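Local coordinates for beta-glucosidase (Chaetomella raphigera, PDB 6JXG), which probably hydrolyses terminal, non-reducing beta-D-glucosyl residues with release of beta-D-glucose, as a secreted glycoside hydrolase family 3 enzyme of cellulose breakdown, at residues Asn22-Thr30 / Leu262-Ala270; Ala47-Cys55 / Thr286-Phe294. All coordinates share one frame; numbering follows the deposited sequence.

Interaction 1. Residues Asn22-Thr30 / Leu262-Ala270; sequences NTDKASIVT and LWGSNLLAA. With NAG (2-acetamido-2-deoxy-beta-D-glucopyranose), chain C.
N22 and T23 open helix 22-29 against L268 of the helix that starts at S265, a helix-helix contact at the periphery of the TIM-barrel-type N-terminal domain of family 3; the two axes approach to 9.6 Å and run at 124°. The N22 side chain slides past that of L268 in the opposite direction, CB 4.1 Å from L268 CD2, while N22 OD1 is hydrogen-bonded to Q278 NE2. T23 CG2 crosses the same leucine at about a right angle and meets CD1. One turn on, A26 CB rests 3.9 Å from L268 CD2, so the fork of that leucine spans a whole turn of helix 22-29. On the second helix, N266 OD1 accepts a hydrogen bond from O6 of an attached glycan's NAG (3.0 Å). V29 CG1 lies 3.3 Å from W263 CE3 in an oblique approach, V29 O sits in plane at the indole edge, and L267 CD2 lies over the rim of one indole face. T30, first to leave the helix, has OG1 beside its own backbone N (chi1 -46°), where the hydroxyl donates to A26 O. That carbonyl also receives V29 N, from the opposite face of its plane. T30 OG1 in turn accepts from G264 N, the N-cap, at 2.9 Å and 156°.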
ATOM      1  N   ASN A  22      24.706  29.229  -7.900  1.00 17.41           N
ATOM      2  CA  ASN A  22      24.545  27.974  -8.624  1.00 18.07           C
ATOM      3  C   ASN A  22      25.115  26.809  -7.861  1.00 17.14           C
ATOM      4  O   ASN A  22      24.543  25.736  -7.884  1.00 15.23           O
ATOM      5  CB  ASN A  22      25.170  28.037 -10.013  1.00 19.45           C
ATOM      6  CG  ASN A  22      24.142  28.226 -11.085  1.00 20.79           C
ATOM      7  OD1 ASN A  22      22.974  28.568 -10.828  1.00 22.62           O
ATOM      8  ND2 ASN A  22      24.559  28.005 -12.288  1.00 18.29           N
ATOM      9  N   THR A  23      26.193  27.013  -7.115  1.00 16.45           N
ATOM     10  CA  THR A  23      26.660  25.937  -6.263  1.00 15.95           C
ATOM     11  C   THR A  23      25.654  25.640  -5.139  1.00 17.14           C
ATOM     12  O   THR A  23      25.474  24.461  -4.772  1.00 15.26           O
ATOM     13  CB  THR A  23      28.112  26.133  -5.747  1.00 18.02           C
ATOM     14  OG1 THR A  23      28.123  27.204  -4.836  1.00 22.87           O
ATOM     15  CG2 THR A  23      29.089  26.478  -6.849  1.00 17.26           C
ATOM     16  N   ASP A  24      24.997  26.658  -4.573  1.00 15.78           N
ATOM     17  CA  ASP A  24      23.896  26.385  -3.589  1.00 16.75           C
ATOM     18  C   ASP A  24      22.789  25.514  -4.228  1.00 15.11           C
ATOM     19  O   ASP A  24      22.337  24.515  -3.658  1.00 15.10           O
ATOM     20  CB  ASP A  24      23.216  27.628  -3.082  1.00 17.48           C
ATOM     21  CG  ASP A  24      24.142  28.606  -2.315  1.00 22.16           C
ATOM     22  OD1 ASP A  24      25.085  28.159  -1.664  1.00 23.13           O
ATOM     23  OD2 ASP A  24      23.893  29.833  -2.425  1.00 21.56           O
ATOM     24  N   LYS A  25      22.381  25.922  -5.426  1.00 13.93           N
ATOM     25  CA  LYS A  25      21.308  25.233  -6.204  1.00 14.13           C
ATOM     26  C   LYS A  25      21.685  23.795  -6.483  1.00 13.08           C
ATOM     27  O   LYS A  25      20.902  22.892  -6.234  1.00 14.60           O
ATOM     28  CB  LYS A  25      21.029  25.983  -7.500  1.00 13.61           C
ATOM     29  CG  LYS A  25      20.394  27.341  -7.221  1.00 15.41           C
ATOM     30  CD  LYS A  25      20.213  28.159  -8.490  1.00 15.34           C
ATOM     31  CE  LYS A  25      19.806  29.548  -8.098  1.00 15.80           C
ATOM     32  NZ  LYS A  25      19.484  30.260  -9.309  1.00 15.53           N
ATOM     33  N   ALA A  26      22.904  23.586  -6.946  1.00 12.17           N
ATOM     34  CA  ALA A  26      23.385  22.225  -7.191  1.00 13.17           C
ATOM     35  C   ALA A  26      23.361  21.366  -5.938  1.00 12.00           C
ATOM     36  O   ALA A  26      23.038  20.193  -5.989  1.00 13.24           O
ATOM     37  CB  ALA A  26      24.768  22.239  -7.852  1.00 13.02           C
ATOM     38  N   SER A  27      23.639  21.934  -4.791  1.00 13.25           N
ATOM     39  CA  SER A  27      23.739  21.133  -3.565  1.00 13.30           C
ATOM     40  C   SER A  27      22.335  20.764  -3.057  1.00 13.18           C
ATOM     41  O   SER A  27      22.229  19.786  -2.319  1.00 14.07           O
ATOM     42  CB  SER A  27      24.560  21.865  -2.462  1.00 14.47           C
ATOM     43  OG  SER A  27      23.817  22.989  -1.960  1.00 15.81           O
ATOM     44  N   ILE A  28      21.307  21.522  -3.477  1.00 12.59           N
ATOM     45  CA  ILE A  28      19.938  21.248  -3.124  1.00 12.89           C
ATOM     46  C   ILE A  28      19.338  20.078  -3.950  1.00 13.06           C
ATOM     47  O   ILE A  28      18.502  19.342  -3.464  1.00 13.25           O
ATOM     48  CB  ILE A  28      19.056  22.496  -3.261  1.00 13.11           C
ATOM     49  CG1 ILE A  28      19.413  23.495  -2.166  1.00 12.30           C
ATOM     50  CG2 ILE A  28      17.573  22.233  -3.031  1.00 12.87           C
ATOM     51  CD1 ILE A  28      18.794  24.899  -2.328  1.00 12.58           C
ATOM     52  N   VAL A  29      19.890  19.841  -5.140  1.00 12.39           N
ATOM     53  CA  VAL A  29      19.331  18.885  -6.046  1.00 13.87           C
ATOM     54  C   VAL A  29      20.160  17.593  -6.081  1.00 11.96           C
ATOM     55  O   VAL A  29      19.751  16.571  -6.676  1.00 11.96           O
ATOM     56  CB  VAL A  29      19.323  19.725  -7.356  1.00 14.92           C
ATOM     57  CG1 VAL A  29      20.239  19.264  -8.400  1.00 16.05           C
ATOM     58  CG2 VAL A  29      18.059  20.566  -7.607  1.00 14.79           C
ATOM     59  N   THR A  30      21.311  17.589  -5.432  1.00 11.39           N
ATOM     60  CA  THR A  30      22.255  16.505  -5.548  1.00 11.30           C
ATOM     61  C   THR A  30      22.515  15.931  -4.183  1.00 11.60           C
ATOM     62  O   THR A  30      23.002  16.588  -3.289  1.00 10.36           O
ATOM     63  CB  THR A  30      23.610  16.947  -6.142  1.00 12.10           C
ATOM     64  OG1 THR A  30      23.394  17.759  -7.284  1.00 12.11           O
ATOM     65  CG2 THR A  30      24.507  15.739  -6.467  1.00 13.52           C
ATOM     66  N   LEU A 262      26.579  12.365 -10.888  1.00 13.15           N
ATOM     67  CA  LEU A 262      26.127  12.767 -12.250  1.00 14.25           C
ATOM     68  C   LEU A 262      25.620  14.171 -12.273  1.00 13.40           C
ATOM     69  O   LEU A 262      25.637  14.829 -13.301  1.00 14.67           O
ATOM     70  CB  LEU A 262      25.037  11.804 -12.786  1.00 14.68           C
ATOM     71  CG  LEU A 262      25.612  10.454 -13.211  1.00 16.03           C
ATOM     72  CD1 LEU A 262      24.594   9.347 -13.338  1.00 16.25           C
ATOM     73  CD2 LEU A 262      26.337  10.615 -14.545  1.00 16.96           C
ATOM     74  N   TRP A 263      25.190  14.661 -11.114  1.00 13.07           N
ATOM     75  CA  TRP A 263      24.797  16.087 -10.974  1.00 12.95           C
ATOM     76  C   TRP A 263      25.931  16.841 -10.195  1.00 13.29           C
ATOM     77  O   TRP A 263      27.074  16.749 -10.630  1.00 12.80           O
ATOM     78  CB  TRP A 263      23.406  16.225 -10.400  1.00 11.83           C
ATOM     79  CG  TRP A 263      22.308  16.044 -11.402  1.00 12.12           C
ATOM     80  CD1 TRP A 263      22.416  15.719 -12.753  1.00 11.91           C
ATOM     81  CD2 TRP A 263      20.893  16.129 -11.141  1.00 12.02           C
ATOM     82  NE1 TRP A 263      21.162  15.668 -13.342  1.00 12.29           N
ATOM     83  CE2 TRP A 263      20.216  15.874 -12.359  1.00 12.28           C
ATOM     84  CE3 TRP A 263      20.152  16.354 -10.007  1.00 12.21           C
ATOM     85  CZ2 TRP A 263      18.836  15.900 -12.454  1.00 13.69           C
ATOM     86  CZ3 TRP A 263      18.767  16.373 -10.092  1.00 12.38           C
ATOM     87  CH2 TRP A 263      18.115  16.215 -11.315  1.00 12.76           C
ATOM     88  N   GLY A 264      25.678  17.557  -9.108  1.00 13.53           N
ATOM     89  CA  GLY A 264      26.763  18.300  -8.496  1.00 14.82           C
ATOM     90  C   GLY A 264      27.415  19.244  -9.546  1.00 15.92           C
ATOM     91  O   GLY A 264      26.698  19.836 -10.412  1.00 15.17           O
ATOM     92  N   SER A 265      28.752  19.286  -9.543  1.00 15.15           N
ATOM     93  CA  SER A 265      29.520  20.061 -10.525  1.00 17.08           C
ATOM     94  C   SER A 265      29.258  19.593 -11.923  1.00 16.08           C
ATOM     95  O   SER A 265      29.409  20.373 -12.812  1.00 16.32           O
ATOM     96  CB  SER A 265      31.024  19.865 -10.405  1.00 18.26           C
ATOM     97  OG  SER A 265      31.461  20.179  -9.162  1.00 22.76           O
ATOM     98  N   ASN A 266      29.026  18.309 -12.130  1.00 16.33           N
ATOM     99  CA  ASN A 266      28.623  17.857 -13.448  1.00 16.70           C
ATOM    100  C   ASN A 266      27.367  18.513 -14.019  1.00 15.39           C
ATOM    101  O   ASN A 266      27.348  18.829 -15.179  1.00 15.45           O
ATOM    102  CB  ASN A 266      28.430  16.359 -13.481  1.00 21.44           C
ATOM    103  CG  ASN A 266      29.658  15.631 -13.934  1.00 27.19           C
ATOM    104  OD1 ASN A 266      30.344  16.076 -14.836  1.00 35.58           O
ATOM    105  ND2 ASN A 266      29.963  14.528 -13.292  1.00 26.68           N
ATOM    106  N   LEU A 267      26.336  18.758 -13.214  1.00 15.67           N
ATOM    107  CA  LEU A 267      25.143  19.466 -13.693  1.00 15.47           C
ATOM    108  C   LEU A 267      25.466  20.925 -14.045  1.00 16.14           C
ATOM    109  O   LEU A 267      24.973  21.452 -15.079  1.00 16.09           O
ATOM    110  CB  LEU A 267      24.013  19.386 -12.641  1.00 15.97           C
ATOM    111  CG  LEU A 267      22.677  20.063 -12.947  1.00 16.59           C
ATOM    112  CD1 LEU A 267      22.016  19.613 -14.232  1.00 16.24           C
ATOM    113  CD2 LEU A 267      21.705  19.844 -11.774  1.00 15.51           C
ATOM    114  N   LEU A 268      26.274  21.578 -13.211  1.00 16.43           N
ATOM    115  CA  LEU A 268      26.737  22.978 -13.517  1.00 17.85           C
ATOM    116  C   LEU A 268      27.521  23.027 -14.827  1.00 17.72           C
ATOM    117  O   LEU A 268      27.364  23.964 -15.592  1.00 16.80           O
ATOM    118  CB  LEU A 268      27.537  23.546 -12.343  1.00 16.93           C
ATOM    119  CG  LEU A 268      26.812  23.589 -11.005  1.00 18.67           C
ATOM    120  CD1 LEU A 268      27.568  24.327  -9.917  1.00 19.49           C
ATOM    121  CD2 LEU A 268      25.418  24.156 -11.197  1.00 18.64           C
ATOM    122  N   ALA A 269      28.332  22.012 -15.081  1.00 17.30           N
ATOM    123  CA  ALA A 269      29.012  21.859 -16.347  1.00 19.01           C
ATOM    124  C   ALA A 269      28.025  21.743 -17.523  1.00 19.75           C
ATOM    125  O   ALA A 269      28.244  22.308 -18.565  1.00 17.18           O
ATOM    126  CB  ALA A 269      29.934  20.629 -16.285  1.00 19.58           C
ATOM    127  N   ALA A 270      26.942  20.974 -17.357  1.00 19.13           N
ATOM    128  CA  ALA A 270      25.961  20.780 -18.413  1.00 17.91           C
ATOM    129  C   ALA A 270      25.269  22.134 -18.707  1.00 17.77           C
ATOM    130  O   ALA A 270      24.842  22.406 -19.800  1.00 17.98           O
ATOM    131  CB  ALA A 270      24.918  19.769 -17.978  1.00 16.81           C
TER
HETATM  132  C1  NAG C 802      28.267  18.922 -21.080  1.00 22.65           C
HETATM  133  C2  NAG C 802      28.997  17.967 -22.067  1.00 23.38           C
HETATM  134  C3  NAG C 802      28.690  16.531 -21.719  1.00 22.89           C
HETATM  135  C4  NAG C 802      28.842  16.266 -20.230  1.00 22.20           C
HETATM  136  C5  NAG C 802      28.095  17.312 -19.372  1.00 21.48           C
HETATM  137  C6  NAG C 802      28.291  17.149 -17.832  1.00 19.83           C
HETATM  138  C7  NAG C 802      29.309  18.933 -24.276  1.00 26.34           C
HETATM  139  C8  NAG C 802      28.799  19.055 -25.704  1.00 26.24           C
HETATM  140  N2  NAG C 802      28.615  18.134 -23.463  1.00 24.57           N
HETATM  141  O3  NAG C 802      29.505  15.623 -22.465  1.00 22.42           O
HETATM  142  O4  NAG C 802      28.366  14.943 -20.070  1.00 19.58           O
HETATM  143  O5  NAG C 802      28.549  18.611 -19.719  1.00 20.88           O
HETATM  144  O6  NAG C 802      29.662  17.051 -17.572  1.00 19.66           O
HETATM  145  O7  NAG C 802      30.277  19.583 -23.850  1.00 26.62           O

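Interaction 2. Residues Ala47-Cys55 / Thr286-Phe294; sequences ASIGLPELC and TRILASWYF
The six-membered ring of W292 takes L51 CD1 squarely on one face, a CH-pi contact 3.5 Å from the ring centroid and only 8° off its normal. This is the close-packed part of the contact. L51 CG stands anti to the backbone N (chi1 -174°), which brings the branch in over the indole, and the same CD1 also lies 3.8 Å from L289 CD2. I49 CD1 meets L289 CD2 tip to tip at 4.0 Å, P52 CD approaches W292 CZ2 obliquely, and L54 CD2 reaches W292 CD1 at 3.9 Å. Residues 47-54 belong to the connection between strands 41-42 and 55-57 of the barrel-type N-terminal domain, and C55, which opens the second strand, is disulfide-bonded to C39; G50 and L51 fit a G1 beta bulge. Their side chains pack on helix 278-294, with no direct hydrogen bond between the segments. A leucine in place of W292 would probably leave L51 CD1 without its aromatic face and open a gap beside P52 and L54. The solvent side lies toward exposed G50, where I49 O and G50 O sit near the plane at the indole edge. There a water donates to I49 O, 3.0 Å from that oxygen, and lies close to Y293 OH.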
ATOM      1  N   ALA A  47      22.746  27.569   4.501  1.00 19.79           N
ATOM      2  CA  ALA A  47      22.526  28.395   5.679  1.00 21.07           C
ATOM      3  C   ALA A  47      21.936  29.736   5.285  1.00 21.20           C
ATOM      4  O   ALA A  47      21.151  30.259   6.042  1.00 24.35           O
ATOM      5  CB  ALA A  47      23.820  28.556   6.483  1.00 22.37           C
ATOM      6  N   SER A  48      22.231  30.237   4.087  1.00 20.56           N
ATOM      7  CA  SER A  48      21.732  31.584   3.690  1.00 24.10           C
ATOM      8  C   SER A  48      20.204  31.643   3.621  1.00 24.80           C
ATOM      9  O   SER A  48      19.645  32.693   3.758  1.00 23.56           O
ATOM     10  CB  SER A  48      22.276  32.053   2.333  1.00 24.13           C
ATOM     11  OG  SER A  48      21.878  31.113   1.342  1.00 24.44           O
ATOM     12  N   ILE A  49      19.518  30.515   3.464  1.00 20.22           N
ATOM     13  CA  ILE A  49      18.054  30.535   3.489  1.00 18.49           C
ATOM     14  C   ILE A  49      17.474  29.728   4.638  1.00 18.91           C
ATOM     15  O   ILE A  49      16.238  29.454   4.662  1.00 19.49           O
ATOM     16  CB  ILE A  49      17.469  30.083   2.129  1.00 18.35           C
ATOM     17  CG1 ILE A  49      17.964  28.669   1.755  1.00 16.53           C
ATOM     18  CG2 ILE A  49      17.831  31.061   1.009  1.00 16.26           C
ATOM     19  CD1 ILE A  49      17.151  28.019   0.627  1.00 17.77           C
ATOM     20  N   GLY A  50      18.349  29.301   5.583  1.00 19.58           N
ATOM     21  CA  GLY A  50      17.908  28.529   6.747  1.00 18.69           C
ATOM     22  C   GLY A  50      17.436  27.130   6.370  1.00 18.84           C
ATOM     23  O   GLY A  50      16.609  26.529   7.028  1.00 17.74           O
ATOM     24  N   LEU A  51      17.914  26.612   5.234  1.00 17.70           N
ATOM     25  CA  LEU A  51      17.525  25.268   4.812  1.00 16.15           C
ATOM     26  C   LEU A  51      18.428  24.257   5.514  1.00 14.77           C
ATOM     27  O   LEU A  51      19.646  24.318   5.341  1.00 15.03           O
ATOM     28  CB  LEU A  51      17.747  25.141   3.315  1.00 15.43           C
ATOM     29  CG  LEU A  51      17.242  23.821   2.683  1.00 15.23           C
ATOM     30  CD1 LEU A  51      15.702  23.840   2.594  1.00 14.85           C
ATOM     31  CD2 LEU A  51      17.792  23.723   1.276  1.00 15.56           C
ATOM     32  N   PRO A  52      17.848  23.302   6.222  1.00 16.55           N
ATOM     33  CA  PRO A  52      18.708  22.264   6.840  1.00 15.49           C
ATOM     34  C   PRO A  52      19.262  21.285   5.844  1.00 15.31           C
ATOM     35  O   PRO A  52      18.966  21.360   4.673  1.00 14.13           O
ATOM     36  CB  PRO A  52      17.773  21.557   7.797  1.00 16.93           C
ATOM     37  CG  PRO A  52      16.438  21.591   7.090  1.00 16.16           C
ATOM     38  CD  PRO A  52      16.413  22.958   6.345  1.00 16.21           C
ATOM     39  N   GLU A  53      20.063  20.347   6.345  1.00 15.29           N
ATOM     40  CA  GLU A  53      20.495  19.229   5.587  1.00 16.55           C
ATOM     41  C   GLU A  53      19.270  18.316   5.379  1.00 15.45           C
ATOM     42  O   GLU A  53      18.982  17.465   6.214  1.00 15.47           O
ATOM     43  CB  GLU A  53      21.634  18.540   6.332  1.00 17.84           C
ATOM     44  CG  GLU A  53      22.289  17.379   5.607  1.00 17.76           C
ATOM     45  CD  GLU A  53      23.459  16.781   6.362  1.00 19.57           C
ATOM     46  OE1 GLU A  53      23.834  15.626   6.145  1.00 18.64           O
ATOM     47  OE2 GLU A  53      24.020  17.489   7.157  1.00 21.95           O
ATOM     48  N   LEU A  54      18.537  18.475   4.274  1.00 15.08           N
ATOM     49  CA  LEU A  54      17.266  17.752   4.112  1.00 13.52           C
ATOM     50  C   LEU A  54      17.430  16.245   4.269  1.00 13.52           C
ATOM     51  O   LEU A  54      18.324  15.652   3.640  1.00 14.01           O
ATOM     52  CB  LEU A  54      16.570  18.030   2.781  1.00 13.94           C
ATOM     53  CG  LEU A  54      16.141  19.495   2.644  1.00 15.17           C
ATOM     54  CD1 LEU A  54      15.810  19.785   1.175  1.00 17.43           C
ATOM     55  CD2 LEU A  54      14.912  19.778   3.489  1.00 14.80           C
ATOM     56  N   CYS A  55      16.532  15.642   5.061  1.00 12.35           N
ATOM     57  CA  CYS A  55      16.651  14.245   5.502  1.00 13.11           C
ATOM     58  C   CYS A  55      15.513  13.458   4.822  1.00 12.45           C
ATOM     59  O   CYS A  55      14.317  13.787   5.025  1.00 11.39           O
ATOM     60  CB  CYS A  55      16.535  14.159   7.024  1.00 13.53           C
ATOM     61  SG  CYS A  55      16.406  12.442   7.675  1.00 15.25           S
ATOM     62  N   THR A 286      13.077  25.483  -7.125  1.00 11.98           N
ATOM     63  CA  THR A 286      11.841  26.086  -6.790  1.00 12.10           C
ATOM     64  C   THR A 286      10.844  25.039  -6.266  1.00 10.77           C
ATOM     65  O   THR A 286      10.182  25.276  -5.279  1.00 10.08           O
ATOM     66  CB  THR A 286      11.207  26.846  -7.969  1.00 13.12           C
ATOM     67  OG1 THR A 286      12.117  27.842  -8.493  1.00 12.42           O
ATOM     68  CG2 THR A 286       9.959  27.513  -7.538  1.00 14.70           C
ATOM     69  N   ARG A 287      10.826  23.885  -6.916  1.00 11.25           N
ATOM     70  CA  ARG A 287       9.904  22.820  -6.559  1.00 10.79           C
ATOM     71  C   ARG A 287      10.235  22.215  -5.165  1.00 10.55           C
ATOM     72  O   ARG A 287       9.355  22.028  -4.321  1.00 11.00           O
ATOM     73  CB  ARG A 287       9.918  21.747  -7.619  1.00 10.37           C
ATOM     74  CG  ARG A 287       9.226  22.136  -8.938  1.00 12.79           C
ATOM     75  CD  ARG A 287       9.438  21.121 -10.040  1.00 12.40           C
ATOM     76  NE  ARG A 287       8.615  21.437 -11.197  1.00 13.06           N
ATOM     77  CZ  ARG A 287       7.292  21.265 -11.305  1.00 14.41           C
ATOM     78  NH1 ARG A 287       6.605  20.663 -10.360  1.00 15.19           N
ATOM     79  NH2 ARG A 287       6.683  21.680 -12.419  1.00 15.69           N
ATOM     80  N   ILE A 288      11.503  21.880  -4.948  1.00 10.28           N
ATOM     81  CA  ILE A 288      11.993  21.303  -3.692  1.00  9.37           C
ATOM     82  C   ILE A 288      11.685  22.241  -2.509  1.00 10.31           C
ATOM     83  O   ILE A 288      11.087  21.831  -1.504  1.00  9.48           O
ATOM     84  CB  ILE A 288      13.515  21.045  -3.745  1.00  9.51           C
ATOM     85  CG1 ILE A 288      13.826  20.025  -4.841  1.00  9.55           C
ATOM     86  CG2 ILE A 288      14.023  20.516  -2.392  1.00 10.19           C
ATOM     87  CD1 ILE A 288      15.238  19.969  -5.356  1.00  9.75           C
ATOM     88  N   LEU A 289      11.992  23.522  -2.716  1.00 10.86           N
ATOM     89  CA  LEU A 289      11.726  24.539  -1.680  1.00 11.16           C
ATOM     90  C   LEU A 289      10.210  24.738  -1.515  1.00 11.76           C
ATOM     91  O   LEU A 289       9.730  24.934  -0.407  1.00 12.51           O
ATOM     92  CB  LEU A 289      12.446  25.884  -2.016  1.00 11.22           C
ATOM     93  CG  LEU A 289      13.986  25.802  -2.038  1.00 12.60           C
ATOM     94  CD1 LEU A 289      14.500  27.203  -2.315  1.00 14.50           C
ATOM     95  CD2 LEU A 289      14.597  25.294  -0.723  1.00 14.15           C
ATOM     96  N   ALA A 290       9.440  24.737  -2.607  1.00 12.50           N
ATOM     97  CA  ALA A 290       7.999  24.895  -2.494  1.00 12.38           C
ATOM     98  C   ALA A 290       7.409  23.808  -1.550  1.00 13.20           C
ATOM     99  O   ALA A 290       6.548  24.093  -0.732  1.00 13.63           O
ATOM    100  CB  ALA A 290       7.340  24.823  -3.849  1.00 13.03           C
ATOM    101  N   SER A 291       7.810  22.572  -1.749  1.00 12.37           N
ATOM    102  CA  SER A 291       7.311  21.464  -0.948  1.00 11.82           C
ATOM    103  C   SER A 291       7.687  21.596   0.538  1.00 12.01           C
ATOM    104  O   SER A 291       6.886  21.341   1.449  1.00 12.55           O
ATOM    105  CB  SER A 291       7.869  20.170  -1.538  1.00 12.38           C
ATOM    106  OG  SER A 291       7.132  19.831  -2.749  1.00 11.33           O
ATOM    107  N   TRP A 292       8.908  22.043   0.768  1.00 11.77           N
ATOM    108  CA  TRP A 292       9.414  22.409   2.110  1.00 12.17           C
ATOM    109  C   TRP A 292       8.543  23.444   2.813  1.00 11.70           C
ATOM    110  O   TRP A 292       8.075  23.227   3.963  1.00 10.29           O
ATOM    111  CB  TRP A 292      10.871  22.892   1.972  1.00 12.43           C
ATOM    112  CG  TRP A 292      11.631  23.156   3.242  1.00 13.42           C
ATOM    113  CD1 TRP A 292      11.926  22.246   4.202  1.00 13.24           C
ATOM    114  CD2 TRP A 292      12.256  24.382   3.647  1.00 13.40           C
ATOM    115  NE1 TRP A 292      12.669  22.829   5.192  1.00 14.83           N
ATOM    116  CE2 TRP A 292      12.903  24.129   4.860  1.00 13.87           C
ATOM    117  CE3 TRP A 292      12.413  25.640   3.052  1.00 13.99           C
ATOM    118  CZ2 TRP A 292      13.596  25.058   5.528  1.00 13.71           C
ATOM    119  CZ3 TRP A 292      13.115  26.586   3.745  1.00 14.67           C
ATOM    120  CH2 TRP A 292      13.702  26.275   4.976  1.00 14.63           C
ATOM    121  N   TYR A 293       8.303  24.541   2.106  1.00 11.19           N
ATOM    122  CA  TYR A 293       7.437  25.605   2.619  1.00 12.74           C
ATOM    123  C   TYR A 293       5.995  25.150   2.697  1.00 13.23           C
ATOM    124  O   TYR A 293       5.305  25.504   3.644  1.00 14.68           O
ATOM    125  CB  TYR A 293       7.484  26.827   1.733  1.00 11.85           C
ATOM    126  CG  TYR A 293       8.753  27.628   1.820  1.00 11.78           C
ATOM    127  CD1 TYR A 293       9.105  28.227   3.013  1.00 11.78           C
ATOM    128  CD2 TYR A 293       9.576  27.820   0.730  1.00 11.88           C
ATOM    129  CE1 TYR A 293      10.234  28.965   3.137  1.00 12.85           C
ATOM    130  CE2 TYR A 293      10.740  28.597   0.848  1.00 12.91           C
ATOM    131  CZ  TYR A 293      11.031  29.164   2.084  1.00 14.64           C
ATOM    132  OH  TYR A 293      12.185  29.906   2.311  1.00 16.72           O
ATOM    133  N   PHE A 294       5.537  24.368   1.704  1.00 13.82           N
ATOM    134  CA  PHE A 294       4.132  23.913   1.662  1.00 14.13           C
ATOM    135  C   PHE A 294       3.682  23.169   2.911  1.00 13.59           C
ATOM    136  O   PHE A 294       2.642  23.471   3.454  1.00 12.68           O
ATOM    137  CB  PHE A 294       3.848  23.048   0.411  1.00 13.45           C
ATOM    138  CG  PHE A 294       2.415  22.629   0.301  1.00 13.45           C
ATOM    139  CD1 PHE A 294       1.971  21.446   0.871  1.00 13.98           C
ATOM    140  CD2 PHE A 294       1.510  23.458  -0.286  1.00 14.53           C
ATOM    141  CE1 PHE A 294       0.626  21.065   0.838  1.00 13.18           C
ATOM    142  CE2 PHE A 294       0.171  23.072  -0.401  1.00 14.82           C
ATOM    143  CZ  PHE A 294      -0.267  21.849   0.201  1.00 14.88           C
TER
HETATM  144  O   HOH W   1      13.401  30.281   4.483  1.00 23.40           O

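Interactions 1 and 2 lie on the same side of the chain's centre, their own centres about 16 Å apart, and they touch directly. Helix 22-29 of interaction 1 packs on both segments of interaction 2: V29 CG2 lies 3.7 Å from I288 CD1, and I28 CG1 lies 3.8 Å from L51 CD2. Along the chain the segments alternate, 22-30, 47-55, 262-270, 286-294, so the two connections cross; helices 265-272 and 278-294 are consecutive. K25 adds a salt bridge to D282 of the latter helix. Two early segments are thus each held to a late one more than 200 residues on, consistent with early and late parts of the TIM-barrel-type N-terminal region meeting at one patch.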